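Local coordinates for ferric vibriobactin ABC transporter, periplasmic ferric vibriobactin-binding protein (Vibrio cholerae, PDB 3R5T) that binds iron-loaded vibriobactin in the periplasm and probably hands this ferric siderophore to its ABC transporter for uptake, at residues 52-56 / 68-73. Where two conformers were deposited one is given. Residue numbers count along the deposited sequence, not the author numbering.
Sequences QSTFF and VKKLWP. With VBN ((4S,5R)-N-{3-[(2,3-dihydroxybenzoyl)amino]propyl}-2-(2,3-dihydroxyphenyl)-N-[3-({[(4S,5R)-2-(2,3-dihydroxyphenyl)-5-met hyl-4,5-dihydro-1,3-oxazol-4-yl]carbonyl}amino)propyl]-5-methyl-4,5-dihydro-1,3-oxazole-4-carboxamide), chain B.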
loop_
_atom_site.group_PDB
_atom_site.type_symbol
_atom_site.label_atom_id
_atom_site.label_comp_id
_atom_site.label_asym_id
_atom_site.label_seq_id
_atom_site.Cartn_x
_atom_site.Cartn_y
_atom_site.Cartn_z
ATOM N N GLN A 52 14.423 8.166 1.499
ATOM C CA GLN A 52 14.624 9.591 1.228
ATOM C C GLN A 52 14.142 10.523 2.354
ATOM O O GLN A 52 14.007 11.731 2.165
ATOM C CB GLN A 52 13.951 9.976 -0.094
ATOM C CG GLN A 52 14.418 9.156 -1.305
ATOM C CD GLN A 52 13.656 7.852 -1.470
ATOM O OE1 GLN A 52 12.553 7.678 -0.930
ATOM N NE2 GLN A 52 14.242 6.919 -2.221
ATOM N N SER A 53 13.875 9.951 3.519
ATOM C CA SER A 53 13.480 10.735 4.684
ATOM C C SER A 53 12.148 11.458 4.537
ATOM O O SER A 53 11.964 12.534 5.097
ATOM C CB SER A 53 14.592 11.717 5.059
ATOM O OG SER A 53 15.756 10.994 5.413
ATOM N N THR A 54 11.191 10.833 3.846
ATOM C CA THR A 54 9.883 11.441 3.689
ATOM C C THR A 54 8.776 10.541 4.228
ATOM O O THR A 54 8.942 9.322 4.319
ATOM C CB THR A 54 9.568 11.751 2.220
ATOM O OG1 THR A 54 9.578 10.539 1.451
ATOM C CG2 THR A 54 10.606 12.736 1.650
ATOM N N PHE A 55 7.675 11.180 4.602
ATOM C CA PHE A 55 6.396 10.507 4.822
ATOM C C PHE A 55 5.651 10.446 3.487
ATOM O O PHE A 55 5.786 11.332 2.646
ATOM C CB PHE A 55 5.538 11.309 5.807
ATOM C CG PHE A 55 5.919 11.156 7.267
ATOM C CD1 PHE A 55 6.685 10.089 7.718
ATOM C CD2 PHE A 55 5.447 12.068 8.194
ATOM C CE1 PHE A 55 6.979 9.966 9.080
ATOM C CE2 PHE A 55 5.736 11.947 9.546
ATOM C CZ PHE A 55 6.501 10.890 9.985
ATOM N N PHE A 56 4.814 9.430 3.288
ATOM C CA PHE A 56 4.015 9.381 2.053
ATOM C C PHE A 56 3.061 10.557 1.985
ATOM O O PHE A 56 2.391 10.880 2.976
ATOM C CB PHE A 56 3.249 8.058 1.895
ATOM C CG PHE A 56 4.126 6.866 1.631
ATOM C CD1 PHE A 56 5.123 6.912 0.662
ATOM C CD2 PHE A 56 3.959 5.696 2.349
ATOM C CE1 PHE A 56 5.924 5.801 0.419
ATOM C CE2 PHE A 56 4.749 4.576 2.102
ATOM C CZ PHE A 56 5.743 4.641 1.154
ATOM N N VAL A 68 2.851 13.202 14.731
ATOM C CA VAL A 68 3.613 11.971 14.562
ATOM C C VAL A 68 5.055 12.357 14.251
ATOM O O VAL A 68 5.326 12.924 13.196
ATOM C CB VAL A 68 3.057 11.110 13.408
ATOM C CG1 VAL A 68 3.919 9.857 13.195
ATOM C CG2 VAL A 68 1.608 10.734 13.668
ATOM N N LYS A 69 5.978 12.058 15.164
ATOM C CA LYS A 69 7.373 12.436 14.982
ATOM C C LYS A 69 8.023 11.642 13.858
ATOM O O LYS A 69 7.884 10.418 13.806
ATOM C CB LYS A 69 8.134 12.221 16.294
ATOM C CG LYS A 69 9.572 12.689 16.278
ATOM C CD LYS A 69 10.132 12.690 17.691
ATOM C CE LYS A 69 9.223 13.487 18.633
ATOM N NZ LYS A 69 9.670 13.501 20.066
ATOM N N LYS A 70 8.715 12.324 12.941
ATOM C CA LYS A 70 9.425 11.614 11.879
ATOM C C LYS A 70 10.766 11.121 12.403
ATOM O O LYS A 70 11.592 11.902 12.894
ATOM C CB LYS A 70 9.622 12.479 10.629
ATOM C CG LYS A 70 10.197 11.691 9.453
ATOM C CD LYS A 70 9.868 12.325 8.102
ATOM C CE LYS A 70 10.353 13.754 8.027
ATOM N NZ LYS A 70 10.215 14.332 6.657
ATOM N N LEU A 71 10.965 9.813 12.309
ATOM C CA LEU A 71 12.188 9.186 12.786
ATOM C C LEU A 71 13.169 8.993 11.632
ATOM O O LEU A 71 13.271 9.853 10.756
ATOM C CB LEU A 71 11.857 7.849 13.454
ATOM C CG LEU A 71 10.822 7.972 14.584
ATOM C CD1 LEU A 71 10.391 6.591 15.045
ATOM C CD2 LEU A 71 11.360 8.822 15.746
ATOM N N TRP A 72 13.892 7.877 11.644
ATOM C CA TRP A 72 14.981 7.631 10.693
ATOM C C TRP A 72 14.465 7.254 9.309
ATOM O O TRP A 72 13.343 6.761 9.185
ATOM C CB TRP A 72 15.876 6.501 11.232
ATOM C CG TRP A 72 15.100 5.217 11.455
ATOM C CD1 TRP A 72 14.846 4.242 10.526
ATOM C CD2 TRP A 72 14.470 4.784 12.672
ATOM N NE1 TRP A 72 14.090 3.236 11.088
ATOM C CE2 TRP A 72 13.842 3.541 12.399
ATOM C CE3 TRP A 72 14.348 5.333 13.953
ATOM C CZ2 TRP A 72 13.142 2.830 13.368
ATOM C CZ3 TRP A 72 13.635 4.619 14.916
ATOM C CH2 TRP A 72 13.043 3.383 14.612
ATOM N N PRO A 73 15.287 7.458 8.277
ATOM C CA PRO A 73 14.940 6.941 6.953
ATOM C C PRO A 73 15.162 5.448 6.977
ATOM O O PRO A 73 16.072 4.967 7.647
ATOM C CB PRO A 73 15.960 7.605 6.007
ATOM C CG PRO A 73 16.953 8.270 6.856
ATOM C CD PRO A 73 16.616 8.097 8.303
HETATM C C VBN B . 13.266 -0.127 -5.029
HETATM N N VBN B . 12.448 -0.939 -2.772
HETATM O O VBN B . 13.292 -1.221 -5.485
HETATM C CA VBN B . 13.111 0.107 -3.533
HETATM C CB VBN B . 14.476 0.231 -2.757
HETATM C CAB VBN B . 8.552 6.651 -2.574
HETATM O OAC VBN B . 9.412 -0.723 -8.946
HETATM O OAD VBN B . 12.653 4.649 -2.971
HETATM O OAF VBN B . 8.332 -1.798 -3.123
HETATM O OAG VBN B . 10.475 -5.577 -1.349
HETATM O OAH VBN B . 9.942 -1.188 -0.617
HETATM O OAI VBN B . 10.186 -0.924 -4.821
HETATM O OAJ VBN B . 10.945 -3.125 -2.429
HETATM O OAK VBN B . 10.221 0.928 -2.295
HETATM C CAL VBN B . 6.492 -2.230 -6.351
HETATM C CAM VBN B . 14.005 -4.932 -0.347
HETATM C CAN VBN B . 9.000 1.640 1.603
HETATM C CAO VBN B . 6.764 -2.256 -4.942
HETATM C CAP VBN B . 12.744 -5.581 -0.474
HETATM C CAQ VBN B . 9.227 0.293 1.169
HETATM C CAR VBN B . 7.490 -1.763 -7.282
HETATM C CAS VBN B . 14.229 -3.680 -0.938
HETATM C CAT VBN B . 9.220 2.731 0.723
HETATM C CAU VBN B . 12.934 0.728 -8.305
HETATM C CAV VBN B . 13.633 3.520 -6.327
HETATM C CAW VBN B . 12.172 -0.603 -8.411
HETATM C CAX VBN B . 13.397 4.930 -5.738
HETATM C CAY VBN B . 14.028 0.780 -7.237
HETATM C CAZ VBN B . 13.617 2.379 -5.295
HETATM N NBB VBN B . 11.127 -0.844 -7.419
HETATM N NBC VBN B . 12.043 5.050 -5.201
HETATM N NBD VBN B . 9.900 3.453 -2.901
HETATM O OBF VBN B . 9.604 4.905 -1.085
HETATM C CBG VBN B . 9.743 -0.907 -7.828
HETATM C CBH VBN B . 11.786 4.857 -3.770
HETATM C CBJ VBN B . 13.503 -1.848 -2.409
HETATM C CBK VBN B . 8.033 -1.813 -4.468
HETATM C CBL VBN B . 11.709 -4.970 -1.205
HETATM C CBM VBN B . 9.665 0.081 -0.136
HETATM C CBN VBN B . 8.983 -1.376 -5.344
HETATM C CBO VBN B . 11.936 -3.779 -1.763
HETATM C CBP VBN B . 9.876 1.137 -0.980
HETATM C CBQ VBN B . 8.695 -1.348 -6.812
HETATM C CBR VBN B . 13.230 -3.097 -1.608
HETATM C CBS VBN B . 9.623 2.513 -0.541
HETATM C CBU VBN B . 9.772 5.801 -2.267
HETATM C CBW VBN B . 9.985 3.625 -1.485
HETATM C CBX VBN B . 10.315 4.778 -3.384
HETATM N NBY VBN B . 13.580 1.027 -5.863
HETATM O OG1 VBN B . 14.719 -1.151 -2.245
HETATM C CG2 VBN B . 14.659 1.399 -1.800
HETATM O O HOH W 1 7.783 14.095 5.111
#
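One lysine both covers a buried ring and bonds to the backbone: in the conformer given, Lys70 lays its aliphatic chain over one face of Phe55 and ends on the carbonyl of Ser53. Strand 69-73 is an edge strand of the five-stranded parallel sheet in one lobe of this periplasmic binding protein, and 52-56 belongs to the beta-alpha-beta crossover that leaves the neighbouring strand 44-49 and returns through helix 60-65. Lys70 CD stands 3.9 Å from the Phe55 ring centroid in a CH-pi contact, while the ring edge meets the backbone of Val68 and Lys69. Trp59 and Ala63 also pack on this buried ring. The backbones come nearest at Ser53, which has positive phi, and Pro73, with CA atoms 4.7 Å apart. On the same loop, Gln52 NE2 donates a hydrogen bond to OAD of vibriobactin (2.9 Å) and Phe56 also lines the pocket. Lys70 NZ donates to Ser53 O (3.0 Å) and to a water, 2.9 Å from NZ, that also accepts from Phe55 N at 3.0 Å.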